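Local atomic coordinates of titin (Homo sapiens, PDB entry 1WAA), a protein that serves as a giant muscle filament whose immunoglobulin domains, such as this one, probably help the sarcomere bear and recover from stretch. Residues Pro32-Trp38 with Gly57-Leu62. Sequence-based numbering, arbitrary orientation.
With ZN (zinc ion), chain Z; ZN (zinc ion), chain R.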
ATOM      1  N   PRO E  32      -2.594  10.770  -2.476  1.00 23.68           N
ATOM      2  CA  PRO E  32      -2.354   9.338  -2.688  1.00 23.81           C
ATOM      3  C   PRO E  32      -3.562   8.486  -2.291  1.00 24.05           C
ATOM      4  O   PRO E  32      -4.456   8.968  -1.573  1.00 25.34           O
ATOM      5  CB  PRO E  32      -1.183   9.035  -1.734  1.00 24.47           C
ATOM      6  CG  PRO E  32      -1.304  10.090  -0.610  1.00 22.24           C
ATOM      7  CD  PRO E  32      -1.933  11.291  -1.261  1.00 20.51           C
ATOM      8  N   ASP E  33      -3.592   7.239  -2.759  1.00 24.62           N
ATOM      9  CA  ASP E  33      -4.549   6.260  -2.256  1.00 24.60           C
ATOM     10  C   ASP E  33      -6.004   6.624  -2.539  1.00 24.46           C
ATOM     11  O   ASP E  33      -6.881   6.314  -1.753  1.00 26.25           O
ATOM     12  CB  ASP E  33      -4.376   6.055  -0.739  1.00 25.42           C
ATOM     13  CG  ASP E  33      -3.020   5.446  -0.361  1.00 28.60           C
ATOM     14  OD1 ASP E  33      -2.262   4.973  -1.264  1.00 27.80           O
ATOM     15  OD2 ASP E  33      -2.693   5.412   0.859  1.00 34.77           O
ATOM     16  N   VAL E  34      -6.242   7.307  -3.637  1.00 24.70           N
ATOM     17  CA  VAL E  34      -7.602   7.643  -4.057  1.00 24.95           C
ATOM     18  C   VAL E  34      -7.989   6.621  -5.111  1.00 25.56           C
ATOM     19  O   VAL E  34      -7.236   6.412  -6.067  1.00 27.41           O
ATOM     20  CB  VAL E  34      -7.664   9.031  -4.651  1.00 24.01           C
ATOM     21  CG1 VAL E  34      -9.072   9.376  -4.984  1.00 27.02           C
ATOM     22  CG2 VAL E  34      -7.160  10.033  -3.616  1.00 27.73           C
ATOM     23  N   HIS E  35      -9.143   5.991  -4.923  1.00 24.49           N
ATOM     24  CA  HIS E  35      -9.646   4.971  -5.839  1.00 27.25           C
ATOM     25  C   HIS E  35     -10.124   5.574  -7.153  1.00 28.39           C
ATOM     26  O   HIS E  35     -10.983   6.465  -7.162  1.00 30.62           O
ATOM     27  CB  HIS E  35     -10.772   4.129  -5.209  1.00 25.20           C
ATOM     28  CG  HIS E  35     -11.156   2.957  -6.056  1.00 35.72           C
ATOM     29  ND1 HIS E  35     -10.530   1.728  -5.959  1.00 36.69           N
ATOM     30  CD2 HIS E  35     -12.048   2.849  -7.076  1.00 40.07           C
ATOM     31  CE1 HIS E  35     -11.046   0.905  -6.861  1.00 40.48           C
ATOM     32  NE2 HIS E  35     -11.967   1.559  -7.550  1.00 40.23           N
ATOM     33  N   GLY E  36      -9.548   5.101  -8.251  1.00 29.85           N
ATOM     34  CA  GLY E  36      -9.837   5.684  -9.560  1.00 30.77           C
ATOM     35  C   GLY E  36     -10.437   4.696 -10.546  1.00 30.19           C
ATOM     36  O   GLY E  36     -10.284   3.484 -10.395  1.00 31.15           O
ATOM     37  N   GLN E  37     -11.115   5.160 -11.572  1.00 27.74           N
ATOM     38  CA  GLN E  37     -11.795   4.357 -12.612  1.00 27.01           C
ATOM     39  C   GLN E  37     -11.401   4.887 -13.993  1.00 26.27           C
ATOM     40  O   GLN E  37     -11.448   6.101 -14.250  1.00 26.38           O
ATOM     41  CB  GLN E  37     -13.328   4.475 -12.419  1.00 25.37           C
ATOM     42  OE1 GLN E  37     -16.590   3.100 -13.640  1.00 38.29           O
ATOM     43  N   TRP E  38     -11.030   3.964 -14.853  1.00 24.94           N
ATOM     44  CA  TRP E  38     -10.676   4.295 -16.238  1.00 23.40           C
ATOM     45  C   TRP E  38     -11.776   3.876 -17.214  1.00 26.07           C
ATOM     46  O   TRP E  38     -12.547   2.935 -16.952  1.00 23.49           O
ATOM     47  CB  TRP E  38      -9.402   3.565 -16.674  1.00 22.37           C
ATOM     48  CG  TRP E  38      -8.145   3.943 -15.894  1.00 22.82           C
ATOM     49  CD1 TRP E  38      -7.730   3.420 -14.729  1.00 23.67           C
ATOM     50  CD2 TRP E  38      -7.188   4.918 -16.296  1.00 23.86           C
ATOM     51  NE1 TRP E  38      -6.503   4.052 -14.388  1.00 24.29           N
ATOM     52  CE2 TRP E  38      -6.192   4.931 -15.324  1.00 22.10           C
ATOM     53  CE3 TRP E  38      -7.083   5.786 -17.394  1.00 19.75           C
ATOM     54  CZ2 TRP E  38      -5.067   5.764 -15.392  1.00 22.13           C
ATOM     55  CZ3 TRP E  38      -5.953   6.626 -17.456  1.00 22.43           C
ATOM     56  CH2 TRP E  38      -4.985   6.612 -16.495  1.00 22.88           C
ATOM     57  N   GLY E  57       0.597   5.510  -4.985  1.00 22.96           N
ATOM     58  CA  GLY E  57       0.576   6.852  -4.370  1.00 25.47           C
ATOM     59  C   GLY E  57      -0.347   7.763  -5.166  1.00 25.00           C
ATOM     60  O   GLY E  57      -1.489   7.393  -5.434  1.00 27.67           O
ATOM     61  N   LYS E  58       0.165   8.921  -5.572  1.00 24.39           N
ATOM     62  CA  LYS E  58      -0.586   9.905  -6.368  1.00 24.64           C
ATOM     63  C   LYS E  58      -0.744   9.544  -7.842  1.00 24.60           C
ATOM     64  O   LYS E  58      -1.536  10.164  -8.584  1.00 24.50           O
ATOM     65  CB  LYS E  58       0.084  11.287  -6.261  1.00 24.44           C
ATOM     66  CG  LYS E  58       0.112  11.824  -4.864  1.00 23.05           C
ATOM     67  CD  LYS E  58       0.412  13.288  -4.823  1.00 26.39           C
ATOM     68  CE  LYS E  58       1.862  13.575  -5.076  1.00 35.63           C
ATOM     69  NZ  LYS E  58       2.131  15.014  -4.755  1.00 45.02           N
ATOM     70  N   LYS E  59       0.006   8.531  -8.254  1.00 24.69           N
ATOM     71  CA  LYS E  59       0.075   8.089  -9.635  1.00 26.01           C
ATOM     72  C   LYS E  59      -0.944   7.013 -10.021  1.00 28.13           C
ATOM     73  O   LYS E  59      -1.134   6.024  -9.310  1.00 28.63           O
ATOM     74  CB  LYS E  59       1.480   7.551  -9.917  1.00 26.79           C
ATOM     75  CG  LYS E  59       2.351   8.571 -10.575  1.00 35.15           C
ATOM     76  CD  LYS E  59       1.867   8.865 -11.986  1.00 34.55           C
ATOM     77  CE  LYS E  59       2.080  10.338 -12.271  1.00 38.43           C
ATOM     78  NZ  LYS E  59       3.459  10.841 -11.941  1.00 32.60           N
ATOM     79  N   HIS E  60      -1.607   7.225 -11.154  1.00 27.96           N
ATOM     80  CA  HIS E  60      -2.484   6.234 -11.739  1.00 26.18           C
ATOM     81  C   HIS E  60      -2.062   5.979 -13.175  1.00 26.37           C
ATOM     82  O   HIS E  60      -1.855   6.912 -13.935  1.00 26.18           O
ATOM     83  CB  HIS E  60      -3.892   6.732 -11.714  1.00 26.40           C
ATOM     84  CG  HIS E  60      -4.528   6.642 -10.373  1.00 26.45           C
ATOM     85  ND1 HIS E  60      -4.304   7.576  -9.383  1.00 32.66           N
ATOM     86  CD2 HIS E  60      -5.376   5.730  -9.851  1.00 22.61           C
ATOM     87  CE1 HIS E  60      -5.004   7.250  -8.314  1.00 27.30           C
ATOM     88  NE2 HIS E  60      -5.671   6.144  -8.579  1.00 30.82           N
ATOM     89  N   ILE E  61      -1.907   4.710 -13.528  1.00 25.63           N
ATOM     90  CA  ILE E  61      -1.418   4.348 -14.848  1.00 25.22           C
ATOM     91  C   ILE E  61      -2.345   3.368 -15.526  1.00 25.57           C
ATOM     92  O   ILE E  61      -2.914   2.503 -14.867  1.00 25.53           O
ATOM     93  CB  ILE E  61       0.013   3.798 -14.721  1.00 25.61           C
ATOM     94  CG1 ILE E  61       0.973   4.938 -14.348  1.00 23.05           C
ATOM     95  CG2 ILE E  61       0.478   3.036 -16.006  1.00 23.64           C
ATOM     96  CD1 ILE E  61       2.156   4.501 -13.535  1.00 24.95           C
ATOM     97  N   LEU E  62      -2.495   3.504 -16.843  1.00 25.28           N
ATOM     98  CA  LEU E  62      -3.237   2.535 -17.626  1.00 24.30           C
ATOM     99  C   LEU E  62      -2.318   2.054 -18.735  1.00 25.44           C
ATOM    100  O   LEU E  62      -1.761   2.887 -19.466  1.00 25.00           O
ATOM    101  CB  LEU E  62      -4.450   3.191 -18.274  1.00 26.56           C
ATOM    102  CG  LEU E  62      -5.223   2.298 -19.251  1.00 24.70           C
ATOM    103  CD1 LEU E  62      -5.892   1.150 -18.516  1.00 22.09           C
ATOM    104  CD2 LEU E  62      -6.243   3.099 -19.981  1.00 23.63           C
TER
HETATM  105 ZN    ZN Z1090      -9.024   1.076  -4.573  0.50 18.28          ZN
HETATM  106 ZN    ZN R1091      -0.790   5.087   1.075  0.80 27.00          ZN
HETATM  107  O   HOH W   1      -2.692   5.001  -4.894  1.00 28.23           O
HETATM  108  O   HOH W   2      -0.178   4.106  -2.565  1.00 40.67           O
HETATM  109  O   HOH W   3      -0.495   3.080   0.833  1.00 28.19           O
HETATM  110  O   HOH W   4      -4.270   8.568  -5.691  1.00 14.04           O
HETATM  111  O   HOH W   5      -9.815   1.883  -2.898  1.00 22.58           O
HETATM  112  O   HOH W   6      -7.695   2.743  -4.212  1.00 24.92           O
HETATM  113  O   HOH W   7      -7.823   0.691  -6.270  1.00 27.73           O
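Where loops lead into the strands of a sandwich, polar groups can be met by direct bonds, water or metal, and this contact uses all three. The carbonyl of Gly57, in the turn between strands 51-56 and 59-64, is the main acceptor. Asp33 N gives Gly57 O a weak hydrogen bond of 3.4 Å, Pro32 CA adds a C-H...O contact at 3.5 Å, and two waters donate to it: one bridges to Val34 N, the other, more weakly, to Asp33 N. A third water accepts from Gly57 N and donates to Asp33 OD1, while Asp33 OD2 binds zinc at 1.9 Å; Asp33 residues of neighbouring subunits share that ion. Deeper in, His60 NE2 donates a weak hydrogen bond to Val34 O at 3.0 Å. His35 points away, its ND1 on a second zinc 2.1 Å off, to which Glu55 of another subunit binds. Polar pairing then gives way to the core: Leu62 CB sits 3.6 Å from the centroid of the Trp38 six-membered ring in a CH-pi contact, and Phe77 meets the indole edge-to-face. A buried tryptophan on strand 37-40, packed between the two sheets, is a hallmark of immunoglobulin domains, here one of the I-set.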